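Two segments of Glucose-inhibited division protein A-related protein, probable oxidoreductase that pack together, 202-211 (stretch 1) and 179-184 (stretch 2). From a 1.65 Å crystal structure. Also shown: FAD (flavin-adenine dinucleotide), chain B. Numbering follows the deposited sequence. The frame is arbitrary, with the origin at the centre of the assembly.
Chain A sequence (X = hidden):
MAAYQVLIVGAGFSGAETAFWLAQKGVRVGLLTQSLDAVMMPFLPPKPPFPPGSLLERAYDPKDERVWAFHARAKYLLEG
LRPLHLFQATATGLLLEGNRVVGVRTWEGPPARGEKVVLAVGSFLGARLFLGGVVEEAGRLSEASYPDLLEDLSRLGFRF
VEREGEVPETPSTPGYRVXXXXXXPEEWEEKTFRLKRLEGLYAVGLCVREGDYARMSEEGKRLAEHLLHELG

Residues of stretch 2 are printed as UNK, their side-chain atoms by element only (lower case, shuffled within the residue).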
# COMPACT_ATOMS: atom_id res chain seq x y z
N TYR A 202 -0.30 10.69 -4.52
CA TYR A 202 0.66 9.76 -5.10
C TYR A 202 0.12 8.33 -4.99
O TYR A 202 -0.78 8.06 -4.20
CB TYR A 202 1.99 9.83 -4.34
CG TYR A 202 2.63 11.20 -4.39
CD1 TYR A 202 3.62 11.49 -5.33
CD2 TYR A 202 2.24 12.20 -3.52
CE1 TYR A 202 4.19 12.75 -5.40
CE2 TYR A 202 2.80 13.47 -3.58
CZ TYR A 202 3.78 13.74 -4.52
OH TYR A 202 4.34 14.99 -4.59
N ALA A 203 0.67 7.43 -5.80
CA ALA A 203 0.27 6.03 -5.75
C ALA A 203 1.49 5.17 -6.06
O ALA A 203 2.36 5.57 -6.83
CB ALA A 203 -0.83 5.76 -6.76
N VAL A 204 1.56 4.00 -5.44
CA VAL A 204 2.70 3.11 -5.63
C VAL A 204 2.29 1.65 -5.46
O VAL A 204 1.30 1.35 -4.80
CB VAL A 204 3.82 3.46 -4.62
CG1 VAL A 204 3.37 3.15 -3.20
CG2 VAL A 204 5.09 2.71 -4.95
N GLY A 205 3.05 0.75 -6.07
CA GLY A 205 2.76 -0.67 -5.93
C GLY A 205 1.76 -1.23 -6.91
O GLY A 205 1.50 -0.66 -7.96
N LEU A 206 1.18 -2.37 -6.53
CA LEU A 206 0.23 -3.07 -7.38
C LEU A 206 -1.00 -2.26 -7.78
O LEU A 206 -1.58 -2.52 -8.83
CB LEU A 206 -0.21 -4.37 -6.69
CG LEU A 206 -0.57 -5.49 -7.67
CD1 LEU A 206 0.71 -6.03 -8.30
CD2 LEU A 206 -1.34 -6.60 -6.96
N CYS A 207 -1.41 -1.30 -6.96
CA CYS A 207 -2.59 -0.52 -7.33
C CYS A 207 -2.34 0.37 -8.55
O CYS A 207 -3.27 0.97 -9.07
CB CYS A 207 -3.14 0.29 -6.13
SG CYS A 207 -2.25 1.78 -5.63
N VAL A 208 -1.09 0.45 -9.00
CA VAL A 208 -0.77 1.25 -10.20
C VAL A 208 0.01 0.48 -11.26
O VAL A 208 -0.10 0.77 -12.45
CB VAL A 208 0.01 2.55 -9.87
CG1 VAL A 208 -0.91 3.55 -9.21
CG2 VAL A 208 1.20 2.25 -8.98
N ARG A 209 0.80 -0.51 -10.85
CA ARG A 209 1.57 -1.30 -11.81
C ARG A 209 1.87 -2.69 -11.28
O ARG A 209 2.15 -2.86 -10.10
CB ARG A 209 2.88 -0.58 -12.17
CG ARG A 209 3.71 -1.32 -13.20
CD ARG A 209 4.73 -0.40 -13.85
NE ARG A 209 5.63 0.22 -12.89
CZ ARG A 209 6.56 1.11 -13.20
NH1 ARG A 209 6.72 1.50 -14.46
NH2 ARG A 209 7.34 1.62 -12.25
N GLU A 210 1.82 -3.68 -12.17
CA GLU A 210 2.08 -5.05 -11.77
C GLU A 210 3.54 -5.27 -11.39
O GLU A 210 4.43 -4.51 -11.78
CB GLU A 210 1.71 -6.02 -12.90
CG GLU A 210 0.21 -6.12 -13.16
CD GLU A 210 -0.14 -7.22 -14.13
OE1 GLU A 210 0.24 -7.12 -15.32
OE2 GLU A 210 -0.79 -8.20 -13.71
N GLY A 211 3.78 -6.31 -10.60
CA GLY A 211 5.12 -6.63 -10.16
C GLY A 211 5.11 -7.60 -9.00
O GLY A 211 4.05 -7.86 -8.42
N UNK A 179 -9.09 -10.99 -8.66
CA UNK A 179 -9.25 -10.00 -9.72
C UNK A 179 -9.39 -8.67 -8.99
O UNK A 179 -10.14 -8.57 -8.01
n UNK A 179 -11.80 -14.14 -15.13
n UNK A 179 -13.14 -12.36 -14.59
c UNK A 179 -10.30 -11.51 -11.46
c UNK A 179 -12.06 -13.09 -14.36
c UNK A 179 -11.43 -11.63 -12.47
c UNK A 179 -10.48 -10.30 -10.57
n UNK A 179 -11.23 -12.77 -13.37
N UNK A 180 -8.66 -7.67 -9.45
CA UNK A 180 -8.70 -6.37 -8.79
C UNK A 180 -8.57 -5.25 -9.81
O UNK A 180 -8.35 -5.49 -11.00
c UNK A 180 -5.48 -5.19 -8.72
o UNK A 180 -2.43 -6.51 -10.25
c UNK A 180 -4.23 -5.24 -9.33
c UNK A 180 -6.18 -6.35 -8.39
c UNK A 180 -3.66 -6.46 -9.63
c UNK A 180 -7.56 -6.29 -7.77
c UNK A 180 -5.58 -7.58 -8.70
c UNK A 180 -4.33 -7.64 -9.32
N UNK A 181 -8.71 -4.03 -9.32
CA UNK A 181 -8.61 -2.86 -10.18
C UNK A 181 -7.38 -2.04 -9.85
O UNK A 181 -7.08 -1.79 -8.68
c UNK A 181 -9.85 -1.98 -10.03
c UNK A 181 -11.12 -3.07 -11.88
c UNK A 181 -11.19 -2.60 -10.44
c UNK A 181 -12.28 -1.56 -10.28
N UNK A 182 -6.67 -1.62 -10.89
CA UNK A 182 -5.48 -0.79 -10.73
C UNK A 182 -5.77 0.52 -11.45
O UNK A 182 -6.54 0.54 -12.42
c UNK A 182 -4.27 -1.47 -11.37
N UNK A 183 -5.18 1.61 -10.96
CA UNK A 183 -5.38 2.90 -11.61
C UNK A 183 -4.92 2.79 -13.05
O UNK A 183 -3.89 2.19 -13.35
c UNK A 183 -6.14 5.32 -7.16
c UNK A 183 -4.54 3.97 -10.91
c UNK A 183 -6.70 5.76 -8.36
c UNK A 183 -6.18 5.31 -9.57
c UNK A 183 -5.10 4.44 -9.60
c UNK A 183 -5.06 4.44 -7.18
c UNK A 183 -4.55 4.00 -8.40
N UNK A 184 -5.70 3.37 -13.96
CA UNK A 184 -5.35 3.34 -15.37
C UNK A 184 -4.00 4.05 -15.51
O UNK A 184 -3.74 5.06 -14.84
c UNK A 184 -5.36 4.34 -19.63
c UNK A 184 -6.43 4.08 -16.18
n UNK A 184 -5.27 4.64 -18.35
n UNK A 184 -6.36 3.50 -19.80
c UNK A 184 -6.94 3.25 -18.58
c UNK A 184 -6.26 3.97 -17.66
PA FAD B . -0.18 -5.27 -0.46
O1A FAD B . -1.33 -6.14 -0.74
O2A FAD B . 1.11 -5.87 -0.02
O5B FAD B . -0.58 -4.18 0.64
C5B FAD B . -1.78 -3.43 0.49
C4B FAD B . -2.15 -2.95 1.89
O4B FAD B . -3.14 -1.93 1.74
C3B FAD B . -2.79 -4.04 2.78
O3B FAD B . -2.18 -4.10 4.05
C2B FAD B . -4.23 -3.63 2.83
O2B FAD B . -4.97 -4.10 3.93
C1B FAD B . -4.12 -2.11 2.74
N9A FAD B . -5.33 -1.42 2.31
C8A FAD B . -6.01 -1.60 1.12
N7A FAD B . -7.08 -0.82 1.03
C5A FAD B . -7.09 -0.10 2.21
C6A FAD B . -7.96 0.89 2.71
N6A FAD B . -9.02 1.33 2.05
N1A FAD B . -7.68 1.42 3.96
C2A FAD B . -6.59 0.98 4.66
N3A FAD B . -5.71 0.03 4.24
C4A FAD B . -6.00 -0.48 3.01
N1 FAD B . 4.17 -11.44 -5.78
C2 FAD B . 5.19 -12.29 -5.41
O2 FAD B . 6.34 -11.92 -5.43
N3 FAD B . 4.86 -13.59 -5.00
C4 FAD B . 3.58 -14.09 -4.95
O4 FAD B . 3.36 -15.26 -4.58
C4X FAD B . 2.53 -13.22 -5.33
N5 FAD B . 1.22 -13.66 -5.32
C5X FAD B . 0.19 -12.81 -5.69
C6 FAD B . -1.13 -13.28 -5.66
C7 FAD B . -2.22 -12.46 -6.03
C7M FAD B . -3.61 -13.03 -5.97
C8 FAD B . -1.94 -11.11 -6.44
C8M FAD B . -3.05 -10.17 -6.84
C9 FAD B . -0.61 -10.62 -6.48
C9A FAD B . 0.48 -11.46 -6.11
N10 FAD B . 1.85 -11.01 -6.13
C10 FAD B . 2.87 -11.89 -5.75
C1' FAD B . 2.22 -9.60 -6.58
C2' FAD B . 2.66 -8.57 -5.51
O2' FAD B . 3.97 -8.85 -5.10
C3' FAD B . 1.73 -8.56 -4.28
O3' FAD B . 0.38 -8.27 -4.65
C4' FAD B . 2.13 -7.50 -3.23
O4' FAD B . 1.45 -7.71 -2.00
C5' FAD B . 1.81 -6.10 -3.80
O5' FAD B . 2.23 -5.10 -2.85
P FAD B . 1.34 -3.83 -2.50
O1P FAD B . 2.16 -3.06 -1.55
O2P FAD B . 0.90 -3.11 -3.74
O3P FAD B . 0.04 -4.41 -1.81
O HOH W 1 -1.41 -3.97 -11.16
O HOH W 2 -1.46 -8.78 -11.23
O HOH W 3 -2.25 -0.00 -13.96

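Position 179 carries seven side-chain atoms: three carbons in a row, a nitrogen, then a carbon bearing two more nitrogens. They are exposed and out of reach of stretch 1. That guanidinium pattern belongs to Arg179. Its extended chain suits a charged group in such a place, and its NE is hydrogen-bonded elsewhere in the structure.

Position 180 has one carbon leading to a six-carbon ring that bears an oxygen, and its CA-to-CB bond points toward stretch 1. The oxygen lies 3.3 Å from Leu206 CG and 3.9 Å from Glu210 CG. A phenol ring identifies Tyr180. Its carbon surface packs on leucine, with Leu206 CD2 3.5 Å from Tyr180 CZ, and CE2 of Tyr180 comes within 3.8 Å of C8M of FAD. The hydroxyl, in a largely buried setting, needs polar partners and finds two waters. Water 1 donates from its O to Tyr180 OH (2.9 Å) and to Leu206 O (2.7 Å); the O of water 2 accepts from Tyr180 OH (2.7 Å) and donates to Glu210 OE2 (2.6 Å).

Position 181 shows four carbons, forked at the second. Its CA-to-CB bond points away from stretch 1, and the side chain makes no contact there. The branching is that of Leu181, whose bulk adds little here.

Position 182 ends at a single carbon, CB, 3.8 Å from Leu206 O; this is Ala182. The small side chain fits a close approach of the backbones: its CA is 4.5 Å from Cys207 CA and just 3.3 Å from Cys207 O.

Position 183 has one carbon and a six-carbon ring without a heteroatom, packed against Val208, Ala203 and Cys207, hence Phe183. A wholly apolar ring suits this buried site, where Val208 CG1 lies 3.8 Å and Ala203 CB 4.4 Å from Phe183 CD2. The sulfur of Cys207 sits at the ring's edge, its SG 4.2 Å from Phe183 CE2.

Position 184 bears one carbon and a five-membered ring of three carbons and two nitrogens. Its CA-to-CB bond points away from stretch 1, which it does not touch. The ring is the imidazole of His184, partly exposed, leaving the apolar cluster to its neighbour.

The contact turns on one direct hydrogen bond, from Phe183 N to Cys207 O (2.8 Å, 159°), which fixes the backbones beside each other. Water 3 reinforces it, its O donating to Phe183 O (2.8 Å) and Val208 O (2.7 Å). Within stretch 1, the amides of Val208 and Arg209 both bond to Gly205 O, holding the turn, while Leu206 N donates to O2P of FAD (2.9 Å). The same turn thus meets the strand through one backbone hydrogen bond, apolar packing and bridging waters.

Stretch 2, residues 179-184: RYLAFH
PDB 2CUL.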